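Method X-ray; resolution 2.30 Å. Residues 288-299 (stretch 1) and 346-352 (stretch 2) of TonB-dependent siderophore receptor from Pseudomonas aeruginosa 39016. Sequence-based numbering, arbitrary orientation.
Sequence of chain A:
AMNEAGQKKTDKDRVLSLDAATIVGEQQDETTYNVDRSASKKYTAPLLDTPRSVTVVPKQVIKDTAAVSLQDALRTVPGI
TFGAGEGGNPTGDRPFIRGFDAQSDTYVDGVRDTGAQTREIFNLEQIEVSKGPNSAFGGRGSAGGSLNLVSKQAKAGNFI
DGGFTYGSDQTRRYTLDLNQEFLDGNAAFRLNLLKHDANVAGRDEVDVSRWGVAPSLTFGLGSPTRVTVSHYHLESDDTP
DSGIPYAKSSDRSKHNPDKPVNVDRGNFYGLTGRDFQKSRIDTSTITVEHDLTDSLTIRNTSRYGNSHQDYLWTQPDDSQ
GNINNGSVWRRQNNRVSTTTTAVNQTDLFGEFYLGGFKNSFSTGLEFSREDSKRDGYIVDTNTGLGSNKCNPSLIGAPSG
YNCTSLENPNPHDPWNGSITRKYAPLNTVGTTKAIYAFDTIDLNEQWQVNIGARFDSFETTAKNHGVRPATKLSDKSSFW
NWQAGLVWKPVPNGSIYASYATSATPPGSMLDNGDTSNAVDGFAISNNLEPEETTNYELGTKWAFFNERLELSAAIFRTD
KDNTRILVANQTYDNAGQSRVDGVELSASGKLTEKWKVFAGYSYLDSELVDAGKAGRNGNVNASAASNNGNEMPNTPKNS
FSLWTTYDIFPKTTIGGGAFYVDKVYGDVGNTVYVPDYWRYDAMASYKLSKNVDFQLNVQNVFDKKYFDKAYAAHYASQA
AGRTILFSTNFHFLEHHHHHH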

# COMPACT_ATOMS: atom_id res chain seq x y z
N VAL A 288 -12.02 -20.15 11.68
CA VAL A 288 -13.18 -20.92 12.16
C VAL A 288 -14.24 -19.96 12.71
O VAL A 288 -13.95 -19.17 13.61
CB VAL A 288 -12.78 -21.94 13.25
CG1 VAL A 288 -14.00 -22.74 13.73
CG2 VAL A 288 -11.72 -22.89 12.71
N GLU A 289 -15.46 -20.01 12.16
CA GLU A 289 -16.59 -19.20 12.63
C GLU A 289 -17.72 -20.10 13.11
O GLU A 289 -18.00 -21.13 12.49
CB GLU A 289 -17.17 -18.35 11.50
CG GLU A 289 -16.55 -17.00 11.32
CD GLU A 289 -17.33 -16.16 10.33
OE1 GLU A 289 -17.62 -16.67 9.21
OE2 GLU A 289 -17.68 -15.00 10.65
N HIS A 290 -18.37 -19.70 14.19
CA HIS A 290 -19.53 -20.42 14.70
C HIS A 290 -20.57 -19.45 15.22
O HIS A 290 -20.27 -18.61 16.07
CB HIS A 290 -19.12 -21.41 15.82
CG HIS A 290 -20.28 -22.13 16.43
ND1 HIS A 290 -21.10 -22.98 15.71
CD2 HIS A 290 -20.77 -22.11 17.69
CE1 HIS A 290 -22.04 -23.45 16.50
NE2 HIS A 290 -21.86 -22.95 17.71
N ASP A 291 -21.80 -19.57 14.75
CA ASP A 291 -22.92 -18.78 15.30
C ASP A 291 -23.43 -19.43 16.61
O ASP A 291 -23.98 -20.52 16.60
CB ASP A 291 -24.02 -18.63 14.25
CG ASP A 291 -23.50 -17.96 12.97
OD1 ASP A 291 -22.47 -17.25 13.03
OD2 ASP A 291 -24.08 -18.14 11.89
N LEU A 292 -23.16 -18.76 17.73
CA LEU A 292 -23.57 -19.25 19.04
C LEU A 292 -25.06 -19.06 19.27
O LEU A 292 -25.70 -19.90 19.91
CB LEU A 292 -22.82 -18.51 20.14
CG LEU A 292 -21.33 -18.78 20.21
CD1 LEU A 292 -20.69 -17.70 21.06
CD2 LEU A 292 -21.06 -20.15 20.80
N THR A 293 -25.58 -17.92 18.81
CA THR A 293 -27.00 -17.63 18.82
C THR A 293 -27.31 -16.91 17.51
O THR A 293 -26.45 -16.77 16.65
CB THR A 293 -27.41 -16.75 20.03
OG1 THR A 293 -26.79 -15.46 19.93
CG2 THR A 293 -27.01 -17.39 21.34
N ASP A 294 -28.55 -16.47 17.35
CA ASP A 294 -28.92 -15.57 16.24
C ASP A 294 -28.33 -14.15 16.37
O ASP A 294 -28.35 -13.40 15.39
CB ASP A 294 -30.46 -15.53 16.02
CG ASP A 294 -31.27 -15.22 17.30
OD1 ASP A 294 -30.69 -14.78 18.32
OD2 ASP A 294 -32.50 -15.46 17.29
N SER A 295 -27.80 -13.79 17.54
CA SER A 295 -27.19 -12.48 17.79
C SER A 295 -25.69 -12.48 18.04
O SER A 295 -25.13 -11.41 18.31
CB SER A 295 -27.84 -11.84 19.01
OG SER A 295 -29.24 -11.80 18.87
N LEU A 296 -25.04 -13.65 17.98
CA LEU A 296 -23.65 -13.81 18.45
C LEU A 296 -22.87 -14.80 17.60
O LEU A 296 -23.23 -15.98 17.52
CB LEU A 296 -23.64 -14.30 19.90
CG LEU A 296 -24.11 -13.33 20.98
CD1 LEU A 296 -24.25 -14.04 22.32
CD2 LEU A 296 -23.13 -12.15 21.10
N THR A 297 -21.78 -14.34 16.99
CA THR A 297 -20.82 -15.18 16.28
C THR A 297 -19.45 -15.12 16.96
O THR A 297 -18.98 -14.04 17.33
CB THR A 297 -20.65 -14.73 14.81
OG1 THR A 297 -21.92 -14.80 14.14
CG2 THR A 297 -19.64 -15.61 14.06
N ILE A 298 -18.84 -16.29 17.15
CA ILE A 298 -17.47 -16.40 17.64
C ILE A 298 -16.58 -16.83 16.49
O ILE A 298 -16.96 -17.67 15.68
CB ILE A 298 -17.32 -17.36 18.85
CG1 ILE A 298 -15.92 -17.23 19.44
CG2 ILE A 298 -17.59 -18.82 18.49
CD1 ILE A 298 -15.73 -17.97 20.74
N ARG A 299 -15.39 -16.24 16.43
CA ARG A 299 -14.47 -16.43 15.30
C ARG A 299 -13.04 -16.55 15.79
O ARG A 299 -12.61 -15.78 16.65
CB ARG A 299 -14.62 -15.24 14.38
CG ARG A 299 -13.81 -15.27 13.09
CD ARG A 299 -13.60 -13.83 12.67
NE ARG A 299 -13.16 -13.72 11.30
CZ ARG A 299 -13.93 -13.45 10.25
NH1 ARG A 299 -15.26 -13.28 10.38
NH2 ARG A 299 -13.38 -13.39 9.03
N THR A 346 -9.03 -14.15 18.33
CA THR A 346 -10.34 -14.67 18.69
C THR A 346 -11.29 -13.48 18.83
O THR A 346 -11.03 -12.59 19.63
CB THR A 346 -10.29 -15.42 20.04
OG1 THR A 346 -9.35 -16.50 19.96
CG2 THR A 346 -11.64 -15.99 20.37
N ASP A 347 -12.39 -13.48 18.08
CA ASP A 347 -13.37 -12.38 18.10
C ASP A 347 -14.79 -12.85 18.47
O ASP A 347 -15.21 -13.94 18.09
CB ASP A 347 -13.44 -11.69 16.74
CG ASP A 347 -12.11 -11.08 16.33
OD1 ASP A 347 -11.51 -10.37 17.15
OD2 ASP A 347 -11.67 -11.31 15.19
N LEU A 348 -15.49 -12.01 19.22
CA LEU A 348 -16.91 -12.17 19.51
C LEU A 348 -17.62 -10.92 18.97
O LEU A 348 -17.28 -9.81 19.34
CB LEU A 348 -17.13 -12.30 21.02
CG LEU A 348 -18.58 -12.53 21.48
CD1 LEU A 348 -19.03 -13.94 21.07
CD2 LEU A 348 -18.75 -12.32 22.98
N PHE A 349 -18.58 -11.11 18.09
CA PHE A 349 -19.31 -9.97 17.53
C PHE A 349 -20.79 -10.26 17.32
O PHE A 349 -21.20 -11.41 17.23
CB PHE A 349 -18.65 -9.47 16.23
CG PHE A 349 -18.54 -10.51 15.15
CD1 PHE A 349 -17.43 -11.35 15.09
CD2 PHE A 349 -19.53 -10.62 14.18
CE1 PHE A 349 -17.32 -12.30 14.06
CE2 PHE A 349 -19.43 -11.56 13.15
CZ PHE A 349 -18.32 -12.39 13.09
N GLY A 350 -21.59 -9.20 17.27
CA GLY A 350 -23.03 -9.32 17.06
C GLY A 350 -23.80 -8.21 17.73
O GLY A 350 -23.39 -7.05 17.63
N GLU A 351 -24.90 -8.56 18.40
CA GLU A 351 -25.85 -7.57 18.95
C GLU A 351 -26.35 -7.88 20.34
O GLU A 351 -26.54 -9.04 20.68
CB GLU A 351 -27.11 -7.46 18.07
CG GLU A 351 -26.88 -6.98 16.65
CD GLU A 351 -26.44 -8.08 15.71
OE1 GLU A 351 -26.95 -9.22 15.86
OE2 GLU A 351 -25.59 -7.83 14.81
N PHE A 352 -26.60 -6.83 21.12
CA PHE A 352 -27.42 -6.94 22.32
C PHE A 352 -28.23 -5.65 22.53
O PHE A 352 -27.99 -4.65 21.85
CB PHE A 352 -26.59 -7.32 23.56
CG PHE A 352 -25.61 -6.26 24.01
CD1 PHE A 352 -25.97 -5.30 24.96
CD2 PHE A 352 -24.31 -6.23 23.51
CE1 PHE A 352 -25.06 -4.32 25.37
CE2 PHE A 352 -23.40 -5.27 23.92
CZ PHE A 352 -23.78 -4.31 24.85

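Phe 349 has more of its surface covered by the other stretch than any other residue here, and it does its work from an antiparallel pairing. The strand holding it runs against strand 296-299 at 166°, and Phe 349 sits opposite Thr 297 in a hydrogen-bonded pair: Thr 297 N donates to Phe 349 O at 3.0 Å, and Phe 349 N returns the bond to Thr 297 O at 3.1 Å, both nearly straight. With both side chains on the same face of the sheet, the p rotamer of Phe 349 (chi1 58°) carries its ring across the neighboring strand. Thr 297 CB then lies over the ring face, 4.0 Å from the centroid of Phe 349, a CH-pi contact. The threonine presents carbon to the ring, CG2 of Thr 297 coming within 3.6 Å of CZ of Phe 349, while its hydroxyl is spent within its own hairpin, Thr 297 OG1 donating to Asp 291 OD1 at 2.7 Å.

Around the edge of that ring lies a charged pair. Arg 299 CB approaches Phe 349 CE1 at 4.0 Å, and Glu 289 OE2 comes to 3.6 Å from Phe 349 CZ. Arg 299 NH1 reaches the same carboxylate oxygen, Glu 289 OE2, in a 3.0 Å salt bridge, so the aromatic edge borders an ion pair whose charges are matched. The guanidinium also meets Phe 349 CZ at its own edge, so this is no cation stacked on a ring.

Arg 299, second in covered area, is fixed by its backbone as well: Asp 347 N donates to Arg 299 O at 2.7 Å, and Arg 299 N to Asp 347 O at 2.8 Å. Their side chains share a face but stay apart, with Arg 299 CD 4.1 Å from Asp 347 OD2.

Leu 348 anchors the other face. Its CD1 gathers three apolar neighbors, lying 4.1 Å from Leu 292 CD1, 4.4 Å from Ile 298 CB and 4.5 Å from Leu 296 CD2, a loose cluster compared with the ring contacts.

Gly 350 shows the strictest rule. Its phi/psi of 150/-136 would jam a CB against the preceding carbonyl, and an ideal CB would also fall 1.9 Å from Ser 295 O. Without one, Gly 350 CA can approach Ser 295 O to 3.2 Å as a CA-H...O contact, and the same oxygen accepts a hydrogen bond from Glu 351 N at 2.9 Å. The ladder thus continues past the glycine to the turn.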